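Local coordinates for protein cortical-lytic enzyme (PDB 5JIP) that probably acts as a lysozyme-type muramidase of glycoside hydrolase family 25, cutting the peptidoglycan of the spore cortex during germination, and binds a magnesium ion, at residues Leu29-Ala32 / Lys33-Phe37; Asn54-Leu57 / Glu58-Glu62; Arg135-Phe138 / Glu139-Thr142; Tyr168-Ser171 / Asp172-Leu175; Asn224-Asp227 / Ser228-Pro232. All coordinates share one frame; numbering follows the deposited sequence.

Contact 1 (Leu29-Ala32 / Lys33-Phe37)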
loop_
_atom_site.group_PDB
_atom_site.type_symbol
_atom_site.label_atom_id
_atom_site.label_comp_id
_atom_site.label_asym_id
_atom_site.label_seq_id
_atom_site.Cartn_x
_atom_site.Cartn_y
_atom_site.Cartn_z
ATOM N N LEU A 29 -23.814 15.810 -21.134
ATOM C CA LEU A 29 -24.712 16.005 -20.012
ATOM C C LEU A 29 -25.517 14.737 -19.752
ATOM O O LEU A 29 -25.801 14.388 -18.602
ATOM C CB LEU A 29 -25.631 17.213 -20.262
ATOM C CG LEU A 29 -26.469 17.632 -19.065
ATOM C CD1 LEU A 29 -25.581 18.001 -17.891
ATOM C CD2 LEU A 29 -27.370 18.800 -19.446
ATOM N N THR A 30 -25.897 14.033 -20.811
ATOM C CA THR A 30 -26.603 12.773 -20.635
ATOM C C THR A 30 -25.674 11.700 -20.071
ATOM O O THR A 30 -26.054 10.954 -19.160
ATOM C CB THR A 30 -27.182 12.337 -21.970
ATOM O OG1 THR A 30 -28.062 13.359 -22.441
ATOM C CG2 THR A 30 -27.951 11.013 -21.857
ATOM N N LEU A 31 -24.451 11.619 -20.589
ATOM C CA LEU A 31 -23.515 10.610 -20.104
ATOM C C LEU A 31 -23.148 10.829 -18.636
ATOM O O LEU A 31 -22.826 9.873 -17.931
ATOM C CB LEU A 31 -22.266 10.635 -20.969
ATOM C CG LEU A 31 -22.425 10.152 -22.424
ATOM C CD1 LEU A 31 -21.109 10.274 -23.169
ATOM C CD2 LEU A 31 -22.938 8.715 -22.456
ATOM N N ALA A 32 -23.161 12.075 -18.172
ATOM C CA ALA A 32 -22.831 12.348 -16.776
ATOM C C ALA A 32 -23.768 11.621 -15.836
ATOM O O ALA A 32 -23.404 11.336 -14.685
ATOM C CB ALA A 32 -22.880 13.853 -16.505
ATOM N N LYS A 33 -24.981 11.319 -16.298
ATOM C CA LYS A 33 -25.994 10.676 -15.474
ATOM C C LYS A 33 -25.910 9.162 -15.509
ATOM O O LYS A 33 -26.404 8.507 -14.577
ATOM C CB LYS A 33 -27.409 11.066 -15.927
ATOM C CG LYS A 33 -27.740 12.522 -15.767
ATOM C CD LYS A 33 -27.723 12.953 -14.308
ATOM C CE LYS A 33 -26.890 14.217 -14.125
ATOM N NZ LYS A 33 -25.443 13.934 -13.906
ATOM N N ASN A 34 -25.298 8.588 -16.542
ATOM C CA ASN A 34 -25.290 7.142 -16.684
ATOM C C ASN A 34 -23.904 6.515 -16.749
ATOM O O ASN A 34 -23.815 5.284 -16.758
ATOM C CB ASN A 34 -26.135 6.714 -17.905
ATOM C CG ASN A 34 -25.609 7.236 -19.233
ATOM O OD1 ASN A 34 -24.415 7.552 -19.393
ATOM N ND2 ASN A 34 -26.513 7.324 -20.211
ATOM N N SER A 35 -22.832 7.300 -16.761
ATOM C CA SER A 35 -21.479 6.779 -16.885
ATOM C C SER A 35 -20.651 7.174 -15.671
ATOM O O SER A 35 -20.667 8.339 -15.261
ATOM C CB SER A 35 -20.819 7.294 -18.167
ATOM O OG SER A 35 -21.576 6.941 -19.307
ATOM N N ASP A 36 -19.920 6.207 -15.107
ATOM C CA ASP A 36 -18.998 6.501 -14.010
ATOM C C ASP A 36 -17.708 7.130 -14.498
ATOM O O ASP A 36 -17.020 7.815 -13.730
ATOM C CB ASP A 36 -18.666 5.225 -13.249
ATOM C CG ASP A 36 -19.882 4.594 -12.611
ATOM O OD1 ASP A 36 -20.457 5.200 -11.682
ATOM O OD2 ASP A 36 -20.256 3.498 -13.022
ATOM N N PHE A 37 -17.362 6.904 -15.756
ATOM C CA PHE A 37 -16.120 7.406 -16.320
ATOM C C PHE A 37 -16.306 7.442 -17.823
ATOM O O PHE A 37 -17.189 6.771 -18.368
ATOM C CB PHE A 37 -14.913 6.510 -15.954
ATOM C CG PHE A 37 -15.083 5.064 -16.379
ATOM C CD1 PHE A 37 -14.839 4.664 -17.693
ATOM C CD2 PHE A 37 -15.522 4.113 -15.479
ATOM C CE1 PHE A 37 -15.020 3.360 -18.087
ATOM C CE2 PHE A 37 -15.695 2.801 -15.866
ATOM C CZ PHE A 37 -15.439 2.417 -17.178
HETATM O O HOH W 1 -20.336 10.827 -14.270
#
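At the C-terminal end of helix 28-34, Leu31 meets Asn34 and Ser35 where the regular coil gives way to a loop. The carbonyl oxygen of Leu31 is gripped twice: Ser35 N approaches it from almost straight ahead at 2.8 Å, while Asn34 N comes at 3.1 Å from above the carbonyl plane. One residue earlier, Lys33 N reaches Thr30 O at 3.1 Å in the same i to i+3 spacing as Asn34 N to Leu31 O. These bonds close the crossover helix of a beta-alpha-beta unit, which carries the chain from strand 15-19 to the neighbouring parallel strand 38-44 of the TIM-barrel-type domain.

Side chains follow the same turn. Asn34 holds CG between its backbone N and carbonyl carbon (chi1 62°), which folds the amide back over the last turn and brings OD1 to 3.6 Å from Leu31 CD2. Ser35 OG then donates to Asn34 OD1 over 2.9 Å, and Asn34 ND2 bonds to the backbone oxygen of Asp211, so both ends of the amide are held and its rotation is fixed. On another side of the turn, a water donates to Ala32 O and to Ser35 O, the latter at 2.7 Å, bridging two carbonyls beyond the last helical bonds. Leu31 and Asn34 both rest on Leu210, in the loop that covers this end of the helix.

Contact 2 (Asn54-Leu57 / Glu58-Glu62)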
loop_
_atom_site.group_PDB
_atom_site.type_symbol
_atom_site.label_atom_id
_atom_site.label_comp_id
_atom_site.label_asym_id
_atom_site.label_seq_id
_atom_site.Cartn_x
_atom_site.Cartn_y
_atom_site.Cartn_z
ATOM N N ASN A 54 -9.209 14.592 -33.304
ATOM C CA ASN A 54 -9.778 15.896 -33.646
ATOM C C ASN A 54 -10.902 16.356 -32.724
ATOM O O ASN A 54 -11.336 17.513 -32.847
ATOM C CB ASN A 54 -10.273 15.878 -35.086
ATOM C CG ASN A 54 -9.123 15.846 -36.069
ATOM O OD1 ASN A 54 -8.229 16.696 -36.004
ATOM N ND2 ASN A 54 -9.108 14.848 -36.941
ATOM N N LYS A 55 -11.399 15.490 -31.826
ATOM C CA LYS A 55 -12.357 15.890 -30.809
ATOM C C LYS A 55 -11.783 15.843 -29.396
ATOM O O LYS A 55 -12.452 16.296 -28.461
ATOM C CB LYS A 55 -13.610 14.994 -30.870
ATOM C CG LYS A 55 -14.489 15.203 -32.115
ATOM C CD LYS A 55 -15.253 16.481 -31.996
ATOM C CE LYS A 55 -16.401 16.501 -32.980
ATOM N NZ LYS A 55 -17.147 17.793 -32.899
ATOM N N PHE A 56 -10.546 15.365 -29.220
ATOM C CA PHE A 56 -10.012 15.195 -27.873
ATOM C C PHE A 56 -10.081 16.485 -27.055
ATOM O O PHE A 56 -10.604 16.495 -25.936
ATOM C CB PHE A 56 -8.582 14.669 -27.932
ATOM C CG PHE A 56 -7.916 14.638 -26.593
ATOM C CD1 PHE A 56 -8.500 13.942 -25.550
ATOM C CD2 PHE A 56 -6.734 15.311 -26.367
ATOM C CE1 PHE A 56 -7.939 13.932 -24.300
ATOM C CE2 PHE A 56 -6.152 15.303 -25.123
ATOM C CZ PHE A 56 -6.755 14.606 -24.076
ATOM N N LEU A 57 -9.531 17.578 -27.570
ATOM C CA LEU A 57 -9.497 18.783 -26.753
ATOM C C LEU A 57 -10.907 19.197 -26.345
ATOM O O LEU A 57 -11.172 19.480 -25.171
ATOM C CB LEU A 57 -8.783 19.914 -27.499
ATOM C CG LEU A 57 -7.342 19.642 -27.897
ATOM C CD1 LEU A 57 -6.783 20.854 -28.604
ATOM C CD2 LEU A 57 -6.520 19.285 -26.692
ATOM N N GLU A 58 -11.837 19.145 -27.278
ATOM C CA GLU A 58 -13.201 19.557 -26.980
ATOM C C GLU A 58 -13.866 18.610 -26.000
ATOM O O GLU A 58 -14.534 19.046 -25.050
ATOM C CB GLU A 58 -13.986 19.607 -28.275
ATOM C CG GLU A 58 -15.470 19.735 -28.122
ATOM C CD GLU A 58 -16.230 19.647 -29.457
ATOM O OE1 GLU A 58 -15.609 19.779 -30.535
ATOM O OE2 GLU A 58 -17.461 19.434 -29.419
ATOM N N PHE A 59 -13.692 17.303 -26.226
ATOM C CA PHE A 59 -14.321 16.305 -25.380
ATOM C C PHE A 59 -13.757 16.362 -23.963
ATOM O O PHE A 59 -14.503 16.221 -22.989
ATOM C CB PHE A 59 -14.099 14.917 -25.981
ATOM C CG PHE A 59 -15.009 14.555 -27.144
ATOM C CD1 PHE A 59 -15.982 15.417 -27.614
ATOM C CD2 PHE A 59 -14.869 13.328 -27.771
ATOM C CE1 PHE A 59 -16.814 15.042 -28.669
ATOM C CE2 PHE A 59 -15.677 12.972 -28.829
ATOM C CZ PHE A 59 -16.667 13.839 -29.262
ATOM N N ALA A 60 -12.434 16.484 -23.836
ATOM C CA ALA A 60 -11.817 16.482 -22.513
ATOM C C ALA A 60 -12.204 17.727 -21.732
ATOM O O ALA A 60 -12.421 17.667 -20.516
ATOM C CB ALA A 60 -10.293 16.376 -22.633
ATOM N N LYS A 61 -12.281 18.868 -22.414
ATOM C CA LYS A 61 -12.669 20.098 -21.729
ATOM C C LYS A 61 -14.081 19.996 -21.170
ATOM O O LYS A 61 -14.339 20.412 -20.027
ATOM C CB LYS A 61 -12.559 21.280 -22.673
ATOM C CG LYS A 61 -12.680 22.605 -21.977
ATOM C CD LYS A 61 -12.420 23.747 -22.943
ATOM C CE LYS A 61 -12.249 25.069 -22.182
ATOM N NZ LYS A 61 -11.962 26.201 -23.124
ATOM N N GLU A 62 -15.005 19.412 -21.939
ATOM C CA GLU A 62 -16.393 19.308 -21.490
ATOM C C GLU A 62 -16.556 18.257 -20.394
ATOM O O GLU A 62 -17.326 18.455 -19.447
ATOM C CB GLU A 62 -17.291 18.997 -22.683
ATOM C CG GLU A 62 -18.790 18.929 -22.362
ATOM C CD GLU A 62 -19.389 20.255 -21.962
ATOM O OE1 GLU A 62 -18.685 21.286 -21.937
ATOM O OE2 GLU A 62 -20.588 20.250 -21.650
HETATM O O HOH W 2 -11.203 19.163 -30.060
HETATM O O HOH W 3 -13.433 19.683 -31.691
#
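Lys55 lays its side chain across Phe59 and on toward Glu58, and nearly every atom of it has something to meet. CB sits over the centre of the Phe59 ring, 3.6 Å from the centroid and only 12° off the ring normal, a clear CH-pi contact. CG has moved out past the ring's rim, nearest Phe59 CZ at 3.8 Å. With CG beside the backbone N and a second bend at chi2 (-75°), the chain turns along the Glu58 side chain, and CD comes 3.6 Å from Glu58 OE1 while also lying beside Phe59 CE1. CE passes Glu58 OE1 at a longer 4.2 Å. The tip completes a weak salt bridge, Lys55 NZ to Glu58 OE1 at 3.4 Å.

All this happens at the first turn of helix 56-66, where the i to i+4 ladder begins: Phe59 N donates to Lys55 O at 2.7 Å, nearly in line with the carbonyl, and Ala60 N to Phe56 O follows. The helix packs against strand 38-44 of the barrel, with Phe56, Phe59 and Ala60 all on Leu40, while Phe56 also leans on Val95 of helix 83-100. Phe59 additionally meets Phe28 edge to face. Within the turn, Phe56 CE1 touches Ala60 CB at 3.8 Å.

Two waters serve the polar side. Both donate to Asn54 O; one accepts from Glu58 N, and the other donates to Glu58 OE1 at 2.5 Å, giving that carboxylate oxygen a water partner besides the lysine.

Contact 3 (Arg135-Phe138 / Glu139-Thr142)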
loop_
_atom_site.group_PDB
_atom_site.type_symbol
_atom_site.label_atom_id
_atom_site.label_comp_id
_atom_site.label_asym_id
_atom_site.label_seq_id
_atom_site.Cartn_x
_atom_site.Cartn_y
_atom_site.Cartn_z
ATOM N N ARG A 135 6.040 2.266 -21.642
ATOM C CA ARG A 135 5.679 2.362 -20.227
ATOM C C ARG A 135 6.779 3.031 -19.394
ATOM O O ARG A 135 6.499 3.903 -18.554
ATOM C CB ARG A 135 5.357 0.965 -19.703
ATOM C CG ARG A 135 5.028 0.889 -18.220
ATOM C CD ARG A 135 6.199 0.409 -17.415
ATOM N NE ARG A 135 6.476 -1.003 -17.705
ATOM C CZ ARG A 135 5.986 -2.045 -17.038
ATOM N NH1 ARG A 135 5.208 -1.864 -15.989
ATOM N NH2 ARG A 135 6.303 -3.286 -17.411
ATOM N N ASP A 136 8.039 2.624 -19.586
ATOM C CA ASP A 136 9.122 3.203 -18.791
ATOM C C ASP A 136 9.243 4.705 -19.022
ATOM O O ASP A 136 9.398 5.489 -18.075
ATOM C CB ASP A 136 10.461 2.510 -19.112
ATOM C CG ASP A 136 10.560 1.107 -18.540
ATOM O OD1 ASP A 136 9.742 0.736 -17.670
ATOM O OD2 ASP A 136 11.475 0.370 -18.959
ATOM N N ARG A 137 9.221 5.130 -20.278
ATOM C CA ARG A 137 9.289 6.553 -20.575
ATOM C C ARG A 137 8.095 7.287 -19.996
ATOM O O ARG A 137 8.242 8.340 -19.360
ATOM C CB ARG A 137 9.355 6.769 -22.084
ATOM C CG ARG A 137 9.480 8.226 -22.519
ATOM C CD ARG A 137 10.788 8.808 -22.047
ATOM N NE ARG A 137 11.087 10.039 -22.763
ATOM C CZ ARG A 137 12.298 10.573 -22.855
ATOM N NH1 ARG A 137 13.339 9.986 -22.256
ATOM N NH2 ARG A 137 12.455 11.700 -23.541
ATOM N N PHE A 138 6.893 6.755 -20.229
ATOM C CA PHE A 138 5.683 7.458 -19.806
ATOM C C PHE A 138 5.667 7.682 -18.296
ATOM O O PHE A 138 5.449 8.806 -17.821
ATOM C CB PHE A 138 4.437 6.693 -20.217
ATOM C CG PHE A 138 3.193 7.471 -19.945
ATOM C CD1 PHE A 138 2.723 8.370 -20.877
ATOM C CD2 PHE A 138 2.558 7.389 -18.701
ATOM C CE1 PHE A 138 1.608 9.133 -20.613
ATOM C CE2 PHE A 138 1.433 8.158 -18.431
ATOM C CZ PHE A 138 0.957 9.017 -19.373
ATOM N N GLU A 139 5.926 6.625 -17.531
ATOM C CA GLU A 139 5.846 6.707 -16.076
ATOM C C GLU A 139 6.991 7.523 -15.490
ATOM O O GLU A 139 6.803 8.267 -14.527
ATOM C CB GLU A 139 5.806 5.294 -15.493
ATOM C CG GLU A 139 4.556 4.547 -15.949
ATOM C CD GLU A 139 4.266 3.279 -15.161
ATOM O OE1 GLU A 139 5.200 2.706 -14.550
ATOM O OE2 GLU A 139 3.087 2.831 -15.161
ATOM N N GLU A 140 8.184 7.402 -16.067
ATOM C CA GLU A 140 9.317 8.194 -15.609
ATOM C C GLU A 140 9.019 9.685 -15.749
ATOM O O GLU A 140 9.294 10.482 -14.847
ATOM C CB GLU A 140 10.545 7.763 -16.416
ATOM C CG GLU A 140 11.779 8.534 -16.185
ATOM C CD GLU A 140 12.415 8.919 -17.492
ATOM O OE1 GLU A 140 12.606 8.036 -18.380
ATOM O OE2 GLU A 140 12.682 10.118 -17.640
ATOM N N LYS A 141 8.405 10.068 -16.859
ATOM C CA LYS A 141 8.189 11.468 -17.167
ATOM C C LYS A 141 6.989 12.054 -16.430
ATOM O O LYS A 141 6.996 13.245 -16.112
ATOM C CB LYS A 141 8.014 11.635 -18.672
ATOM C CG LYS A 141 9.303 11.452 -19.470
ATOM C CD LYS A 141 10.201 12.665 -19.354
ATOM C CE LYS A 141 11.511 12.462 -20.098
ATOM N NZ LYS A 141 12.372 13.659 -19.991
ATOM N N THR A 142 5.961 11.252 -16.136
ATOM C CA THR A 142 4.720 11.780 -15.603
ATOM C C THR A 142 4.479 11.439 -14.139
ATOM O O THR A 142 3.687 12.120 -13.507
ATOM C CB THR A 142 3.521 11.253 -16.402
ATOM O OG1 THR A 142 3.399 9.833 -16.195
ATOM C CG2 THR A 142 3.670 11.591 -17.869
HETATM O O HOH W 4 4.808 0.173 -13.969
#
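Phe138 and Thr142 form the close-packed side of this helix end. The methyl CG2 of Thr142 stands over one face of the Phe138 ring, 4.1 Å from its centroid and 13° off the normal, displaced toward the rim. Because Thr142 OG1 lies between its own N and carbonyl carbon (chi1 67°), the hydroxyl turns back to donate to Phe138 O at 2.8 Å; Thr142 N reaches the same oxygen at 3.0 Å. That carbonyl thus has two donors, while the ring is buried against Phe92, Ile93 and Leu96.

The looser, more exposed side carries Arg137, Glu140 and Lys141. Lys141 CE lies over the centre of the Arg137 guanidinium, 3.4 Å from CZ, and although Arg137 NH2 and Lys141 NZ are 4.1 Å apart, Asp90 pairs with Arg137 NE and probably eases the like charges. On a separate, polar flank the aliphatic part of Arg135 touches the Glu139 carboxylate, CD to OE1 3.8 Å, but their charged ends are joined through a water that accepts from Arg135 NH1 and donates to Glu139 OE1. Each has firmer partners, Arg135 in Asp132 and Asp172, Glu139 in Arg145 and Leu146 N. Asp136 OD1 forms a salt bridge with Lys280 of the second subunit. These are the last two turns of helix 124-142, the crossover helix between parallel strands 111-113 and 147-151 of the TIM-barrel-type domain.

Contact 4 (Tyr168-Ser171 / Asp172-Leu175)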
loop_
_atom_site.group_PDB
_atom_site.type_symbol
_atom_site.label_atom_id
_atom_site.label_comp_id
_atom_site.label_asym_id
_atom_site.label_seq_id
_atom_site.Cartn_x
_atom_site.Cartn_y
_atom_site.Cartn_z
ATOM N N TYR A 168 6.291 -12.665 -17.919
ATOM C CA TYR A 168 5.256 -11.749 -18.399
ATOM C C TYR A 168 5.651 -10.358 -17.924
ATOM O O TYR A 168 5.198 -9.916 -16.860
ATOM C CB TYR A 168 3.882 -12.129 -17.859
ATOM C CG TYR A 168 3.411 -13.490 -18.265
ATOM C CD1 TYR A 168 2.746 -13.682 -19.469
ATOM C CD2 TYR A 168 3.612 -14.586 -17.433
ATOM C CE1 TYR A 168 2.287 -14.933 -19.839
ATOM C CE2 TYR A 168 3.169 -15.842 -17.789
ATOM C CZ TYR A 168 2.513 -16.012 -18.998
ATOM O OH TYR A 168 2.060 -17.254 -19.363
ATOM N N PRO A 169 6.507 -9.653 -18.672
ATOM C CA PRO A 169 6.996 -8.351 -18.195
ATOM C C PRO A 169 5.919 -7.286 -18.057
ATOM O O PRO A 169 6.143 -6.300 -17.343
ATOM C CB PRO A 169 8.027 -7.950 -19.260
ATOM C CG PRO A 169 8.415 -9.268 -19.949
ATOM C CD PRO A 169 7.157 -10.070 -19.926
ATOM N N LEU A 170 4.786 -7.412 -18.739
ATOM C CA LEU A 170 3.759 -6.372 -18.644
ATOM C C LEU A 170 2.694 -6.662 -17.589
ATOM O O LEU A 170 1.747 -5.868 -17.456
ATOM C CB LEU A 170 3.091 -6.187 -19.996
ATOM C CG LEU A 170 4.039 -5.977 -21.165
ATOM C CD1 LEU A 170 3.248 -5.918 -22.452
ATOM C CD2 LEU A 170 4.953 -4.762 -20.972
ATOM N N SER A 171 2.821 -7.760 -16.836
ATOM C CA SER A 171 1.739 -8.216 -15.962
ATOM C C SER A 171 1.552 -7.317 -14.750
ATOM O O SER A 171 0.588 -7.510 -13.990
ATOM C CB SER A 171 2.001 -9.666 -15.511
ATOM O OG SER A 171 3.172 -9.791 -14.703
ATOM N N ASP A 172 2.453 -6.371 -14.532
ATOM C CA ASP A 172 2.274 -5.407 -13.467
ATOM C C ASP A 172 1.567 -4.153 -13.974
ATOM O O ASP A 172 1.184 -3.314 -13.168
ATOM C CB ASP A 172 3.620 -5.039 -12.816
ATOM C CG ASP A 172 4.539 -4.255 -13.730
ATOM O OD1 ASP A 172 4.623 -4.581 -14.940
ATOM O OD2 ASP A 172 5.191 -3.319 -13.206
ATOM N N MET A 173 1.322 -4.040 -15.273
ATOM C CA MET A 173 0.510 -2.931 -15.763
ATOM C C MET A 173 -0.961 -3.154 -15.422
ATOM O O MET A 173 -1.444 -4.278 -15.465
ATOM C CB MET A 173 0.665 -2.776 -17.281
ATOM C CG MET A 173 2.085 -2.519 -17.706
ATOM S SD MET A 173 2.175 -2.194 -19.474
ATOM C CE MET A 173 1.411 -0.552 -19.567
ATOM N N PRO A 174 -1.716 -2.105 -15.108
ATOM C CA PRO A 174 -3.174 -2.269 -15.115
ATOM C C PRO A 174 -3.601 -2.707 -16.499
ATOM O O PRO A 174 -3.085 -2.207 -17.501
ATOM C CB PRO A 174 -3.713 -0.876 -14.754
ATOM C CG PRO A 174 -2.576 -0.186 -14.096
ATOM C CD PRO A 174 -1.313 -0.739 -14.767
ATOM N N LEU A 175 -4.551 -3.649 -16.539
ATOM C CA LEU A 175 -5.049 -4.223 -17.785
ATOM C C LEU A 175 -6.484 -3.798 -18.071
ATOM O O LEU A 175 -7.400 -4.035 -17.269
ATOM C CB LEU A 175 -4.978 -5.751 -17.759
ATOM C CG LEU A 175 -5.546 -6.466 -18.976
ATOM C CD1 LEU A 175 -4.731 -6.153 -20.199
ATOM C CD2 LEU A 175 -5.595 -7.940 -18.708
#
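Leu170 and Met173, their side chains running alongside each other, end the second of two overlapping type I beta turns, Tyr168 to Ser171 and Leu170 to Met173, which lead the chain into barrel strand 175-178. Tyr168 opens the first turn: its carbonyl oxygen receives both Ser171 N and Ser171 OG, the hydroxyl lying in the carbonyl plane at 3.0 Å. At Pro169 the ring rests on Val128 of helix 124-142, and its carbonyl oxygen stands 3.3 Å from Asp172 OD1. These two acceptors do not bond each other; Arg135 faces both from one side, its NH1 in a salt bridge with Asp172 OD1 and its NH2 in a weak bond with Pro169 O.

Leu170 packs on Val128 and Ile131 of the same helix. Its carbonyl oxygen accepts Met173 N at 2.9 Å, the donor sitting well above the carbonyl plane, and so closes the second turn. Ser171 contributes the hydroxyl already bound back to Tyr168, a position set by chi1 of 64°. Asp172 adopts a similar first torsion, which swings its carboxylate back over the turn toward Arg135. Pointing the same way, the two apolar chains meet where Leu170 CD2 approaches Met173 SD at 4.1 Å.

Contact 5 (Asn224-Asp227 / Ser228-Pro232). With MG (magnesium ion), chain E.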
loop_
_atom_site.group_PDB
_atom_site.type_symbol
_atom_site.label_atom_id
_atom_site.label_comp_id
_atom_site.label_asym_id
_atom_site.label_seq_id
_atom_site.Cartn_x
_atom_site.Cartn_y
_atom_site.Cartn_z
ATOM N N ASN A 224 -14.732 -1.814 -8.867
ATOM C CA ASN A 224 -15.853 -1.561 -7.977
ATOM C C ASN A 224 -15.931 -0.111 -7.539
ATOM O O ASN A 224 -17.023 0.384 -7.230
ATOM C CB ASN A 224 -15.739 -2.463 -6.762
ATOM C CG ASN A 224 -15.996 -3.908 -7.107
ATOM O OD1 ASN A 224 -16.238 -4.253 -8.269
ATOM N ND2 ASN A 224 -15.971 -4.762 -6.103
ATOM N N SER A 225 -14.796 0.574 -7.484
ATOM C CA SER A 225 -14.752 1.982 -7.141
ATOM C C SER A 225 -14.056 2.778 -8.232
ATOM O O SER A 225 -13.002 2.380 -8.727
ATOM C CB SER A 225 -14.012 2.212 -5.835
ATOM O OG SER A 225 -13.951 3.598 -5.575
ATOM N N ILE A 226 -14.637 3.934 -8.554
ATOM C CA ILE A 226 -14.005 4.859 -9.489
ATOM C C ILE A 226 -12.621 5.261 -8.983
ATOM O O ILE A 226 -11.732 5.593 -9.771
ATOM C CB ILE A 226 -14.919 6.082 -9.711
ATOM C CG1 ILE A 226 -14.318 7.013 -10.750
ATOM C CG2 ILE A 226 -15.139 6.847 -8.423
ATOM C CD1 ILE A 226 -14.337 6.405 -12.178
ATOM N N ASP A 227 -12.423 5.246 -7.665
ATOM C CA ASP A 227 -11.137 5.608 -7.091
ATOM C C ASP A 227 -10.015 4.723 -7.622
ATOM O O ASP A 227 -8.880 5.190 -7.770
ATOM C CB ASP A 227 -11.195 5.517 -5.558
ATOM C CG ASP A 227 -12.250 6.428 -4.927
ATOM O OD1 ASP A 227 -12.639 7.411 -5.540
ATOM O OD2 ASP A 227 -12.669 6.141 -3.781
ATOM N N SER A 228 -10.328 3.475 -7.976
ATOM C CA SER A 228 -9.305 2.540 -8.442
ATOM C C SER A 228 -8.808 2.861 -9.854
ATOM O O SER A 228 -7.851 2.245 -10.302
ATOM C CB SER A 228 -9.843 1.120 -8.397
ATOM O OG SER A 228 -10.064 0.738 -7.043
ATOM N N LEU A 229 -9.460 3.780 -10.564
ATOM C CA LEU A 229 -8.967 4.254 -11.849
ATOM C C LEU A 229 -8.198 5.564 -11.743
ATOM O O LEU A 229 -7.517 5.946 -12.715
ATOM C CB LEU A 229 -10.144 4.458 -12.826
ATOM C CG LEU A 229 -10.917 3.202 -13.255
ATOM C CD1 LEU A 229 -12.078 3.581 -14.164
ATOM C CD2 LEU A 229 -9.968 2.200 -13.951
ATOM N N MET A 230 -8.300 6.263 -10.600
ATOM C CA MET A 230 -7.812 7.637 -10.429
ATOM C C MET A 230 -6.749 7.761 -9.335
ATOM O O MET A 230 -6.734 6.973 -8.384
ATOM C CB MET A 230 -8.965 8.574 -10.069
ATOM C CG MET A 230 -10.095 8.517 -11.036
ATOM S SD MET A 230 -11.342 9.802 -10.752
ATOM C CE MET A 230 -11.884 9.471 -9.075
ATOM N N PRO A 231 -5.875 8.758 -9.418
ATOM C CA PRO A 231 -5.057 9.091 -8.261
ATOM C C PRO A 231 -5.932 9.545 -7.107
ATOM O O PRO A 231 -7.034 10.104 -7.316
ATOM C CB PRO A 231 -4.163 10.233 -8.773
ATOM C CG PRO A 231 -4.249 10.135 -10.270
ATOM C CD PRO A 231 -5.594 9.665 -10.549
ATOM N N PRO A 232 -5.462 9.380 -5.878
ATOM C CA PRO A 232 -6.192 9.940 -4.734
ATOM C C PRO A 232 -6.214 11.454 -4.787
ATOM O O PRO A 232 -5.373 12.098 -5.431
ATOM C CB PRO A 232 -5.399 9.463 -3.514
ATOM C CG PRO A 232 -4.179 8.938 -3.998
ATOM C CD PRO A 232 -4.163 8.819 -5.480
HETATM MG MG MG E . -6.786 5.293 -7.234
HETATM O O HOH W 5 -12.379 -0.792 -6.623
HETATM O O HOH W 6 -6.115 4.095 -8.829
HETATM O O HOH W 7 -7.334 6.596 -5.640
#
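Three successive i to i+3 bonds, Ser228 N to Ser225 O, Leu229 N to Ile226 O and Met230 N to Asp227 O, wind the chain from Ile226 to Leu229 into a short 3-10 turn, each donor standing above its acceptor's carbonyl plane. Ser225 introduces it with an ST turn: Ser225 OG accepts Asp227 N at 3.1 Å and also bonds to Asp257. A water accepts from Ser225 N and hydrogen-bonds with Ser228 OG, spanning the start of the turn.

Apolar side chains cover another side. Ile226 points CG1 away from its backbone N (chi1 -176°), and from there CD1 meets Leu229 CD1 at 4.1 Å, the two chains crossing at about a right angle. Met230, bent at chi3, curls its methyl CE to 3.8 Å from Ile226 CG1. Asp227 sends its carboxylate elsewhere, OD2 accepting the backbone N of Asp257.

This stretch gives the magnesium ion two main-chain ligands, Asp227 O at 2.2 Å and Met230 O at 2.0 Å; two waters, Asp258 OD2 and Asp304 OD2 complete six. The two carbonyl oxygens lie 2.9 Å apart, a closeness the shared cation would compensate. Two carboxylates with neutral carbonyls and waters should balance the ion's double charge, and the site ties this linker to loop and strand residues of the C-terminal beta domain.

Overall arrangement
The five contacts come in series along the chain. Contacts 1, 2 and 3 lie on helices 28-34, 56-66 and 124-142, which pack around the sheet of the TIM-barrel-type domain; contact 4 is the loop leading into strand 175-178, and contact 5 the linker after strand 217-221. Contacts 1 and 3 are far apart, about 30 Å between centres. Two direct links join the set: Arg135 of contact 3 bridges to Asp172 of contact 4, and Phe37, following contact 1's helix, packs on Ile226 and Leu229 of contact 5. Contact 5, centred about 9 Å from the chain's centre, shares the magnesium site with the C-terminal beta domain and so joins that domain to the barrel.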